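Beta-lactamase (Nostoc sp., PDB 6NHS) probably hydrolyses the beta-lactam ring of penicillin-type antibiotics, as a class D beta-lactamase of the serine, penicillin-recognising family. Local coordinates at residues 27-33 and 247-252; 82-88 and 100-105; 124-129 and 142-148; 131-135 and 175-179. One frame throughout, in Å; residues are numbered along the deposited sequence. Where two conformers were deposited one is given.

Interaction 1: residues 27-33 and 247-252; sequences SFNQLGI and EVTRRS
Glu247 meets Leu31 through carbon alone: its CG lies 3.9 Å from Leu31 CD1, the two side chains crossing at about a right angle. With CG anti to the backbone N (chi1 -176°) and a bend at chi2, its carboxylate turns along its own helix toward Arg251. The next residue, Val248, fills the middle of the contact. Its CG1 is wedged between two methyls, 3.5 Å from Leu31 CD1, a tight fit, and equally close to Ile33 CD1; its other branch, CG2, comes nearest to Phe28 CZ, and CB sits over one face of that ring. Helix 25-30 thus packs on the C-terminal helix 239-255, both laid against the central antiparallel sheet, where Phe28 and Ile33 also touch Ile234. A Schellman motif ends the shorter helix: Gly32, with positive phi, lets Ile33 N return to Phe28 O, turning Ile33 in toward Val248. Arg251 runs extended from CG to NE past Ser27, whose OG comes 3.3 Å from Arg251 CB. Leu31 CD2 covers one guanidinium face near its rim. In the guanidinium plane, Arg251 NE gives a nearly straight 2.8 Å salt-bridge bond to Glu247 OE2, taken on the anti lone pair. Ser252 OG donates to Val248 O, on the opposite face of that carbonyl from Ser252 N, and accepts from a water that also hydrogen-bonds Ser27 OG.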
# COMPACT_ATOMS: atom_id res chain seq x y z
N SER A 27 -2.62 15.46 -15.29
CA SER A 27 -3.67 14.47 -15.05
C SER A 27 -4.53 14.86 -13.85
O SER A 27 -5.75 14.67 -13.86
CB SER A 27 -3.05 13.09 -14.83
OG SER A 27 -2.02 12.84 -15.77
N PHE A 28 -3.91 15.43 -12.81
CA PHE A 28 -4.65 15.81 -11.61
C PHE A 28 -5.70 16.87 -11.93
O PHE A 28 -6.86 16.76 -11.52
CB PHE A 28 -3.68 16.31 -10.53
CG PHE A 28 -2.87 15.21 -9.90
CD1 PHE A 28 -1.77 14.67 -10.56
CD2 PHE A 28 -3.20 14.71 -8.66
CE1 PHE A 28 -1.03 13.65 -9.98
CE2 PHE A 28 -2.46 13.69 -8.07
CZ PHE A 28 -1.38 13.16 -8.74
N ASN A 29 -5.31 17.90 -12.67
CA ASN A 29 -6.24 18.99 -12.94
C ASN A 29 -7.32 18.57 -13.94
O ASN A 29 -8.45 19.06 -13.86
CB ASN A 29 -5.48 20.21 -13.44
CG ASN A 29 -4.47 20.72 -12.42
OD1 ASN A 29 -4.76 20.79 -11.22
ND2 ASN A 29 -3.28 21.07 -12.88
N GLN A 30 -6.99 17.66 -14.86
CA GLN A 30 -8.00 17.15 -15.79
C GLN A 30 -9.11 16.43 -15.04
O GLN A 30 -10.30 16.62 -15.31
CB GLN A 30 -7.36 16.22 -16.82
CG GLN A 30 -6.31 16.88 -17.70
CD GLN A 30 -6.84 17.31 -19.04
OE1 GLN A 30 -7.83 16.77 -19.52
NE2 GLN A 30 -6.19 18.30 -19.65
N LEU A 31 -8.74 15.58 -14.08
CA LEU A 31 -9.70 14.84 -13.27
C LEU A 31 -10.25 15.66 -12.11
O LEU A 31 -11.10 15.15 -11.37
CB LEU A 31 -9.05 13.56 -12.75
CG LEU A 31 -8.54 12.66 -13.87
CD1 LEU A 31 -7.76 11.49 -13.32
CD2 LEU A 31 -9.70 12.16 -14.73
N GLY A 32 -9.80 16.89 -11.93
CA GLY A 32 -10.34 17.75 -10.89
C GLY A 32 -10.06 17.28 -9.48
O GLY A 32 -10.89 17.48 -8.59
N ILE A 33 -8.90 16.66 -9.25
CA ILE A 33 -8.56 16.16 -7.92
C ILE A 33 -7.30 16.86 -7.43
O ILE A 33 -6.42 17.25 -8.22
CB ILE A 33 -8.38 14.63 -7.89
CG1 ILE A 33 -7.00 14.24 -8.41
CG2 ILE A 33 -9.46 13.93 -8.72
CD1 ILE A 33 -6.75 12.76 -8.39
N GLU A 247 -6.23 5.91 -11.76
CA GLU A 247 -6.20 6.57 -13.06
C GLU A 247 -5.09 7.62 -13.14
O GLU A 247 -4.42 7.73 -14.18
CB GLU A 247 -7.57 7.19 -13.35
CG GLU A 247 -7.70 7.83 -14.73
CD GLU A 247 -7.49 6.84 -15.87
OE1 GLU A 247 -7.65 5.62 -15.66
OE2 GLU A 247 -7.15 7.29 -16.98
N VAL A 248 -4.87 8.40 -12.08
CA VAL A 248 -3.79 9.38 -12.17
C VAL A 248 -2.45 8.67 -12.18
O VAL A 248 -1.50 9.15 -12.82
CB VAL A 248 -3.85 10.43 -11.05
CG1 VAL A 248 -5.15 11.18 -11.08
CG2 VAL A 248 -3.61 9.81 -9.69
N THR A 249 -2.33 7.55 -11.47
CA THR A 249 -1.11 6.75 -11.55
C THR A 249 -0.88 6.26 -12.97
O THR A 249 0.22 6.38 -13.52
CB THR A 249 -1.18 5.58 -10.57
OG1 THR A 249 -1.52 6.07 -9.27
CG2 THR A 249 0.16 4.87 -10.49
N ARG A 250 -1.93 5.72 -13.60
CA ARG A 250 -1.84 5.26 -14.99
C ARG A 250 -1.40 6.38 -15.91
O ARG A 250 -0.47 6.21 -16.71
CB ARG A 250 -3.20 4.73 -15.47
CG ARG A 250 -3.67 3.46 -14.84
CD ARG A 250 -4.86 2.91 -15.63
NE ARG A 250 -5.22 1.61 -15.10
CZ ARG A 250 -4.64 0.48 -15.46
NH1 ARG A 250 -5.02 -0.67 -14.92
NH2 ARG A 250 -3.68 0.50 -16.39
N ARG A 251 -2.08 7.52 -15.84
CA ARG A 251 -1.76 8.62 -16.74
C ARG A 251 -0.35 9.15 -16.49
O ARG A 251 0.33 9.57 -17.43
CB ARG A 251 -2.79 9.74 -16.59
CG ARG A 251 -4.21 9.28 -16.91
CD ARG A 251 -5.17 10.44 -16.98
NE ARG A 251 -6.54 10.00 -17.23
CZ ARG A 251 -7.53 10.81 -17.61
NH1 ARG A 251 -7.30 12.11 -17.79
NH2 ARG A 251 -8.74 10.32 -17.82
N SER A 252 0.10 9.13 -15.23
CA SER A 252 1.45 9.59 -14.93
C SER A 252 2.49 8.67 -15.56
O SER A 252 3.43 9.14 -16.21
CB SER A 252 1.65 9.68 -13.42
OG SER A 252 0.69 10.53 -12.83
O HOH W 1 0.08 12.81 -14.26

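Interaction 2: residues 82-88 and 100-105; sequences DVAILTW and QDTNIR. With EDO (1,2-ethanediol), chain D.
Trp88 lays one face of its indole over the backbone of Gln100, whose N stands 3.6 Å above the ring plane, offset toward the rim. A chi1 of 173° turns the ring away from its own backbone N and outward beyond the pair of segments, where NE1 bonds to Met91 O. The backbone N of Trp88 donates 2.9 Å to Asp101 OD1, met on the anti side and somewhat out of the carboxylate plane. Thr87 lies alongside Asp101, and a water joins OD1 to Trp88 O; a 1,2-ethanediol probably left from crystallisation lies beside OD2, its O1 so close that the detail is doubtful. The two runs are antiparallel, forming a small two-stranded ribbon: Leu86 and Thr102 are a hydrogen-bonded pair, with Leu86 N to Thr102 O at 3.0 Å and Thr102 N to Leu86 O at 3.2 Å. Both side chains turn to the face covered by Phe115 of helix 113-123. Beyond this pair, toward Asp82, the strands part, and single waters bridge Val83 O to Asn103 ND2 and Ala84 O to Ile104 N. Asn103 is the N-cap of helix 104-110, its OD1 bonded to Gln106 N. At the far end, in one of its two conformers, Arg105 grips Asp82 end-on, NH2 at 2.6 Å and NH1 at 2.8 Å from OD2, the guanidinium standing 82° to the carboxylate. Both converge on this oxygen from opposite faces of its plane, and NH2 also reaches Asp188 of helix 180-189; in that conformer two donors of a cation on one oxygen would probably favour ionised Asp82.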
# COMPACT_ATOMS: atom_id res chain seq x y z
N ASP A 82 0.30 -18.30 1.32
CA ASP A 82 -0.63 -17.46 0.56
C ASP A 82 -2.01 -18.08 0.37
O ASP A 82 -2.94 -17.36 -0.03
CB ASP A 82 -0.05 -17.14 -0.83
CG ASP A 82 0.33 -18.38 -1.61
OD1 ASP A 82 0.95 -19.29 -1.01
OD2 ASP A 82 -0.01 -18.45 -2.81
N VAL A 83 -2.18 -19.37 0.64
CA VAL A 83 -3.49 -20.01 0.51
C VAL A 83 -4.10 -20.37 1.86
O VAL A 83 -5.28 -20.78 1.89
CB VAL A 83 -3.43 -21.27 -0.39
CG1 VAL A 83 -2.96 -20.89 -1.82
CG2 VAL A 83 -2.54 -22.34 0.20
N ALA A 84 -3.37 -20.22 2.96
CA ALA A 84 -3.92 -20.51 4.28
C ALA A 84 -5.18 -19.69 4.52
O ALA A 84 -5.25 -18.50 4.19
CB ALA A 84 -2.88 -20.22 5.38
N ILE A 85 -6.19 -20.34 5.10
CA ILE A 85 -7.53 -19.76 5.23
C ILE A 85 -7.70 -19.16 6.61
O ILE A 85 -7.29 -19.76 7.62
CB ILE A 85 -8.62 -20.83 4.97
CG1 ILE A 85 -8.64 -21.25 3.50
CG2 ILE A 85 -10.00 -20.31 5.40
CD1 ILE A 85 -9.46 -22.52 3.25
N LEU A 86 -8.28 -17.96 6.67
CA LEU A 86 -8.95 -17.48 7.87
C LEU A 86 -10.44 -17.43 7.57
O LEU A 86 -10.85 -16.99 6.49
CB LEU A 86 -8.44 -16.11 8.30
CG LEU A 86 -6.98 -15.98 8.75
CD1 LEU A 86 -6.69 -14.53 9.16
CD2 LEU A 86 -6.66 -16.94 9.89
N THR A 87 -11.25 -17.89 8.52
CA THR A 87 -12.68 -18.01 8.25
C THR A 87 -13.43 -16.75 8.67
O THR A 87 -13.09 -16.09 9.66
CB THR A 87 -13.27 -19.24 8.94
OG1 THR A 87 -12.92 -19.25 10.33
CG2 THR A 87 -12.78 -20.52 8.27
N TRP A 88 -14.47 -16.43 7.91
CA TRP A 88 -15.37 -15.34 8.25
C TRP A 88 -16.07 -15.64 9.58
O TRP A 88 -16.48 -16.77 9.84
CB TRP A 88 -16.37 -15.17 7.10
CG TRP A 88 -17.49 -14.22 7.32
CD1 TRP A 88 -17.41 -12.94 7.75
CD2 TRP A 88 -18.87 -14.47 7.03
NE1 TRP A 88 -18.67 -12.38 7.79
CE2 TRP A 88 -19.58 -13.30 7.34
CE3 TRP A 88 -19.58 -15.59 6.56
CZ2 TRP A 88 -20.97 -13.21 7.20
CZ3 TRP A 88 -20.96 -15.49 6.42
CH2 TRP A 88 -21.64 -14.31 6.73
N GLN A 100 -17.10 -13.75 3.68
CA GLN A 100 -16.77 -15.09 3.21
C GLN A 100 -15.38 -15.44 3.70
O GLN A 100 -14.55 -14.56 3.92
CB GLN A 100 -16.83 -15.17 1.68
CG GLN A 100 -15.76 -14.33 1.01
CD GLN A 100 -15.89 -14.31 -0.50
OE1 GLN A 100 -16.66 -15.08 -1.08
NE2 GLN A 100 -15.14 -13.42 -1.16
N ASP A 101 -15.13 -16.74 3.84
CA ASP A 101 -13.78 -17.21 4.17
C ASP A 101 -12.81 -16.76 3.08
O ASP A 101 -13.18 -16.62 1.91
CB ASP A 101 -13.74 -18.74 4.27
CG ASP A 101 -14.73 -19.31 5.28
OD1 ASP A 101 -15.19 -18.58 6.18
OD2 ASP A 101 -15.02 -20.52 5.19
N THR A 102 -11.55 -16.54 3.45
CA THR A 102 -10.61 -16.03 2.45
C THR A 102 -9.18 -16.40 2.85
O THR A 102 -8.94 -17.03 3.88
CB THR A 102 -10.80 -14.51 2.27
OG1 THR A 102 -10.19 -14.08 1.05
CG2 THR A 102 -10.20 -13.74 3.44
N ASN A 103 -8.24 -16.04 1.98
CA ASN A 103 -6.82 -16.21 2.24
C ASN A 103 -6.16 -14.85 2.02
O ASN A 103 -6.82 -13.87 1.66
CB ASN A 103 -6.22 -17.31 1.34
CG ASN A 103 -6.33 -17.00 -0.16
OD1 ASN A 103 -6.10 -15.88 -0.60
ND2 ASN A 103 -6.66 -18.02 -0.95
N ILE A 104 -4.84 -14.79 2.22
CA ILE A 104 -4.19 -13.49 2.23
C ILE A 104 -4.15 -12.89 0.82
O ILE A 104 -4.20 -11.67 0.66
CB ILE A 104 -2.80 -13.57 2.89
CG1 ILE A 104 -2.27 -12.18 3.23
CG2 ILE A 104 -1.80 -14.31 2.00
CD1 ILE A 104 -0.98 -12.20 4.05
N ARG A 105 -4.07 -13.73 -0.21
CA ARG A 105 -4.06 -13.21 -1.58
C ARG A 105 -5.38 -12.55 -1.92
O ARG A 105 -5.41 -11.45 -2.49
CB ARG A 105 -3.75 -14.32 -2.58
CG ARG A 105 -3.87 -13.86 -4.04
CD ARG A 105 -3.55 -14.96 -5.04
NE ARG A 105 -2.12 -15.27 -5.05
CZ ARG A 105 -1.57 -16.29 -4.40
NH1 ARG A 105 -2.33 -17.12 -3.69
NH2 ARG A 105 -0.26 -16.48 -4.47
C1 EDO D . -13.36 -22.22 2.56
O1 EDO D . -14.60 -21.72 3.09
C2 EDO D . -13.06 -23.56 3.21
O2 EDO D . -13.01 -23.37 4.63
O HOH W 2 -6.98 -20.73 -0.14
O HOH W 3 -3.35 -16.87 3.40
O HOH W 4 -17.00 -18.96 8.19

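Interaction 3: residues 124-129 and 142-148; sequences GHERME and IGTPEQI. With EDO (1,2-ethanediol), chain F.
His125 NE2 donates to Gly143 O across 2.9 Å, the N-H...O angle 152°. The oxygen lies near the imidazole plane, at the ring edge, while the nitrogen approaches tilted from the carbonyl plane. The bond requires a proton on NE2 and, with Pro145 over the face, holds the rotation of the ring, which a trans chi1 (-179°) has already swung out toward the loop. Pro145 CG makes a CH-pi contact 4.1 Å from the ring centroid, only 13° off the normal. Ile142 CD1 comes obliquely to His125 CD2 at 3.6 Å and also touches Met128 CG and the backbone N of Glu129. From the other end of the loop, Ile148 sends CD1 to 3.7 Å from His125 CA, and the same methyl brushes Met128 CB. Between these two isoleucines the loop is braced internally, Gln147 OE1 accepting a nearly straight 2.9 Å bond from Thr144 N. A 1,2-ethanediol, probably from the crystallisation liquor, accepts from Ile142 N and Gly143 N and lies beside Glu129, whose OE2 pairs with Lys133. Gly124 is the N-cap residue of helix 125-135, and the loop after that helix folds back on its first turns. Deeper in, selenomethionine Met128 packs against Phe65, Phe68 and Asn69 of helix 65-76 and Ala120 of helix 113-123, while Phe151 of helix 151-154 touches both Met128 and Ile142.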
# COMPACT_ATOMS: atom_id res chain seq x y z
N GLY A 124 0.67 -9.35 17.44
CA GLY A 124 0.74 -8.79 18.77
C GLY A 124 1.53 -7.49 18.80
O GLY A 124 2.36 -7.21 17.93
N HIS A 125 1.27 -6.71 19.85
CA HIS A 125 1.82 -5.36 19.94
C HIS A 125 3.35 -5.37 19.97
O HIS A 125 4.00 -4.58 19.28
CB HIS A 125 1.25 -4.65 21.17
CG HIS A 125 1.74 -3.24 21.34
ND1 HIS A 125 2.80 -2.91 22.16
CD2 HIS A 125 1.29 -2.07 20.82
CE1 HIS A 125 2.99 -1.60 22.13
NE2 HIS A 125 2.09 -1.07 21.32
N GLU A 126 3.94 -6.27 20.76
CA GLU A 126 5.40 -6.26 20.92
C GLU A 126 6.10 -6.62 19.62
O GLU A 126 7.06 -5.96 19.22
CB GLU A 126 5.82 -7.21 22.04
CG GLU A 126 7.34 -7.27 22.20
CD GLU A 126 7.79 -8.30 23.22
OE1 GLU A 126 6.93 -8.81 23.97
OE2 GLU A 126 9.00 -8.60 23.26
N ARG A 127 5.65 -7.68 18.95
CA ARG A 127 6.28 -8.06 17.68
C ARG A 127 6.02 -7.01 16.61
O ARG A 127 6.89 -6.74 15.78
CB ARG A 127 5.79 -9.43 17.22
CG ARG A 127 6.42 -10.59 17.98
CD ARG A 127 6.22 -11.90 17.23
NE ARG A 127 4.81 -12.28 17.15
CZ ARG A 127 4.40 -13.51 16.87
NH1 ARG A 127 5.27 -14.48 16.66
NH2 ARG A 127 3.10 -13.78 16.83
N MSE A 128 4.83 -6.41 16.60
CA MSE A 128 4.50 -5.42 15.59
C MSE A 128 5.39 -4.20 15.74
O MSE A 128 5.92 -3.68 14.77
CB MSE A 128 3.03 -5.00 15.67
CG MSE A 128 2.62 -4.05 14.54
SE MSE A 128 2.43 -4.92 12.80
CE MSE A 128 0.65 -5.73 13.09
N GLU A 129 5.56 -3.74 16.98
CA GLU A 129 6.41 -2.58 17.22
C GLU A 129 7.86 -2.85 16.79
O GLU A 129 8.52 -1.99 16.22
CB GLU A 129 6.35 -2.16 18.69
CG GLU A 129 6.69 -0.69 18.90
CD GLU A 129 6.92 -0.33 20.35
OE1 GLU A 129 6.25 -0.91 21.23
OE2 GLU A 129 7.77 0.54 20.60
N ILE A 142 2.44 2.82 16.60
CA ILE A 142 1.28 1.94 16.50
C ILE A 142 0.36 2.09 17.70
O ILE A 142 -0.61 1.33 17.83
CB ILE A 142 1.70 0.47 16.30
CG1 ILE A 142 2.31 -0.11 17.58
CG2 ILE A 142 2.67 0.34 15.12
CD1 ILE A 142 2.55 -1.61 17.50
N GLY A 143 0.63 3.04 18.58
CA GLY A 143 -0.25 3.28 19.71
C GLY A 143 -0.10 2.24 20.81
O GLY A 143 0.94 1.60 20.97
N THR A 144 -1.18 2.07 21.58
CA THR A 144 -1.23 1.17 22.72
C THR A 144 -1.61 -0.24 22.28
O THR A 144 -2.10 -0.44 21.16
CB THR A 144 -2.24 1.69 23.74
OG1 THR A 144 -3.56 1.63 23.17
CG2 THR A 144 -1.92 3.12 24.14
N PRO A 145 -1.39 -1.25 23.13
CA PRO A 145 -1.84 -2.60 22.78
C PRO A 145 -3.31 -2.68 22.41
O PRO A 145 -3.69 -3.50 21.57
CB PRO A 145 -1.53 -3.41 24.05
CG PRO A 145 -0.38 -2.68 24.67
CD PRO A 145 -0.60 -1.23 24.38
N GLU A 146 -4.15 -1.83 23.01
CA GLU A 146 -5.58 -1.84 22.71
C GLU A 146 -5.88 -1.36 21.29
O GLU A 146 -7.00 -1.57 20.82
CB GLU A 146 -6.33 -0.97 23.72
CG GLU A 146 -6.32 -1.53 25.15
CD GLU A 146 -4.97 -1.41 25.85
OE1 GLU A 146 -4.67 -2.26 26.71
OE2 GLU A 146 -4.21 -0.47 25.54
N GLN A 147 -4.93 -0.72 20.62
CA GLN A 147 -5.11 -0.25 19.25
C GLN A 147 -4.51 -1.20 18.22
O GLN A 147 -4.35 -0.82 17.06
CB GLN A 147 -4.49 1.15 19.09
CG GLN A 147 -5.18 2.23 19.93
CD GLN A 147 -4.40 3.54 19.96
OE1 GLN A 147 -3.38 3.65 20.63
NE2 GLN A 147 -4.89 4.54 19.24
N ILE A 148 -4.20 -2.44 18.62
CA ILE A 148 -3.42 -3.35 17.78
C ILE A 148 -4.14 -3.67 16.47
O ILE A 148 -3.50 -3.98 15.46
CB ILE A 148 -3.05 -4.63 18.56
CG1 ILE A 148 -2.10 -5.52 17.76
CG2 ILE A 148 -4.31 -5.42 18.97
CD1 ILE A 148 -0.77 -4.84 17.40
C1 EDO F . 4.00 4.35 19.61
O1 EDO F . 2.69 4.88 19.36
C2 EDO F . 3.95 2.82 19.61
O2 EDO F . 4.83 2.31 18.60

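Interaction 4: residues 131-135 and 175-179; sequences FIKQV and ELPFS. With FMT (formic acid), chain I.
The last turn of helix 125-135 faces an irregular run, 175-179, with the CA atoms of Val135 and Leu176 6.1 Å apart and Pro177 at the centre of an inverse gamma turn. Val135 splits its two methyls between neighbours: CG1 meets Leu176 CD2 at 4.1 Å, whereas CG2 lies 3.8 Å from Pro177 CD and also touches the Phe178 ring at CE2. Each of these side chains crosses Val135 at about a right angle. Gln134, its chain extended, slides past Pro177 in the opposite direction, laying its amide carbon CD 3.8 Å from Pro177 CG. The contact joins this helix to the linker between helices 161-172 and 180-189 in the mainly helical part of the fold; Phe167 packs on both Val135 and Leu176, and Leu71 of helix 65-76 on Phe178. Phe131 and Phe178 meet rim to rim with nearly parallel planes, 7° apart, their centroids separated by 5.7 Å and neither ring over the other; CE1 of Phe131 and CE1 of Phe178 approach to 3.7 Å. Pro177 O sits at the edge of the Phe131 ring, in its plane.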
# COMPACT_ATOMS: atom_id res chain seq x y z
N PHE A 131 8.99 -4.91 14.43
CA PHE A 131 9.11 -4.89 12.97
C PHE A 131 8.94 -3.48 12.41
O PHE A 131 9.66 -3.09 11.49
CB PHE A 131 8.10 -5.84 12.33
CG PHE A 131 8.58 -7.26 12.24
CD1 PHE A 131 9.37 -7.67 11.17
CD2 PHE A 131 8.25 -8.19 13.22
CE1 PHE A 131 9.82 -8.99 11.08
CE2 PHE A 131 8.70 -9.50 13.14
CZ PHE A 131 9.49 -9.90 12.07
N ILE A 132 8.00 -2.71 12.97
CA ILE A 132 7.81 -1.33 12.54
C ILE A 132 9.11 -0.54 12.67
O ILE A 132 9.51 0.19 11.76
CB ILE A 132 6.67 -0.67 13.35
CG1 ILE A 132 5.30 -1.21 12.91
CG2 ILE A 132 6.72 0.84 13.21
CD1 ILE A 132 4.77 -0.60 11.62
N LYS A 133 9.78 -0.67 13.81
CA LYS A 133 10.99 0.10 14.04
C LYS A 133 12.18 -0.46 13.28
O LYS A 133 13.02 0.30 12.79
CB LYS A 133 11.28 0.16 15.54
CG LYS A 133 10.23 0.95 16.32
CD LYS A 133 10.60 1.12 17.78
CE LYS A 133 9.64 2.07 18.48
NZ LYS A 133 9.99 2.31 19.91
N GLN A 134 12.27 -1.79 13.15
CA GLN A 134 13.37 -2.38 12.38
C GLN A 134 13.28 -1.98 10.91
O GLN A 134 14.29 -1.64 10.29
CB GLN A 134 13.34 -3.90 12.54
CG GLN A 134 14.63 -4.60 12.17
CD GLN A 134 14.64 -6.05 12.62
OE1 GLN A 134 15.66 -6.73 12.52
NE2 GLN A 134 13.50 -6.53 13.11
N VAL A 135 12.07 -2.01 10.34
CA VAL A 135 11.86 -1.60 8.96
C VAL A 135 11.93 -0.08 8.82
O VAL A 135 12.30 0.43 7.75
CB VAL A 135 10.51 -2.16 8.46
CG1 VAL A 135 10.12 -1.56 7.11
CG2 VAL A 135 10.57 -3.68 8.37
N GLU A 175 16.58 -5.68 1.66
CA GLU A 175 17.23 -5.09 2.83
C GLU A 175 16.45 -5.29 4.12
O GLU A 175 17.03 -5.13 5.20
CB GLU A 175 17.45 -3.59 2.62
CG GLU A 175 18.48 -3.23 1.60
CD GLU A 175 18.74 -1.74 1.56
OE1 GLU A 175 18.19 -1.02 2.42
OE2 GLU A 175 19.49 -1.29 0.68
N LEU A 176 15.16 -5.60 4.02
CA LEU A 176 14.28 -5.70 5.17
C LEU A 176 14.39 -7.07 5.81
O LEU A 176 14.85 -8.03 5.18
CB LEU A 176 12.84 -5.40 4.75
CG LEU A 176 12.66 -4.01 4.11
CD1 LEU A 176 11.20 -3.71 3.84
CD2 LEU A 176 13.29 -2.94 5.00
N PRO A 177 13.98 -7.22 7.08
CA PRO A 177 14.17 -8.50 7.78
C PRO A 177 13.09 -9.52 7.45
O PRO A 177 12.35 -10.00 8.32
CB PRO A 177 14.15 -8.07 9.25
CG PRO A 177 13.17 -6.94 9.27
CD PRO A 177 13.44 -6.18 7.98
N PHE A 178 12.97 -9.86 6.16
CA PHE A 178 12.03 -10.86 5.70
C PHE A 178 12.75 -11.85 4.81
O PHE A 178 13.62 -11.48 4.01
CB PHE A 178 10.85 -10.21 4.93
CG PHE A 178 10.14 -9.14 5.71
CD1 PHE A 178 9.43 -9.45 6.86
CD2 PHE A 178 10.22 -7.81 5.32
CE1 PHE A 178 8.80 -8.47 7.59
CE2 PHE A 178 9.57 -6.82 6.04
CZ PHE A 178 8.86 -7.15 7.18
N SER A 179 12.41 -13.13 4.97
CA SER A 179 13.02 -14.19 4.19
C SER A 179 12.62 -14.07 2.72
O SER A 179 11.62 -13.45 2.37
CB SER A 179 12.61 -15.55 4.72
OG SER A 179 11.24 -15.79 4.43
C FMT I . 8.62 -17.41 6.17
O1 FMT I . 8.03 -17.17 5.11
O2 FMT I . 9.84 -17.51 6.28

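How the interactions relate
From the N terminus, interaction 1 opens first and closes last: helix 25-30 waits for helix 239-255 beside the sheet, and the other three contacts fall within that long loop, across the chain's centre from it, their centres 33 to 36 Å away. Interaction 2 closes a short hairpin-like loop before interaction 3 begins, pairing the run before helix 104-110 with an earlier loop. Interactions 3 and 4 cross, since 131-135 comes before 142-148 and 175-179 after it. They tie the loops 142-148 and 175-179 to the start and end of helix 125-135 respectively, and touch where Ile142 CG2 lies 3.8 Å from Ile132 CG1.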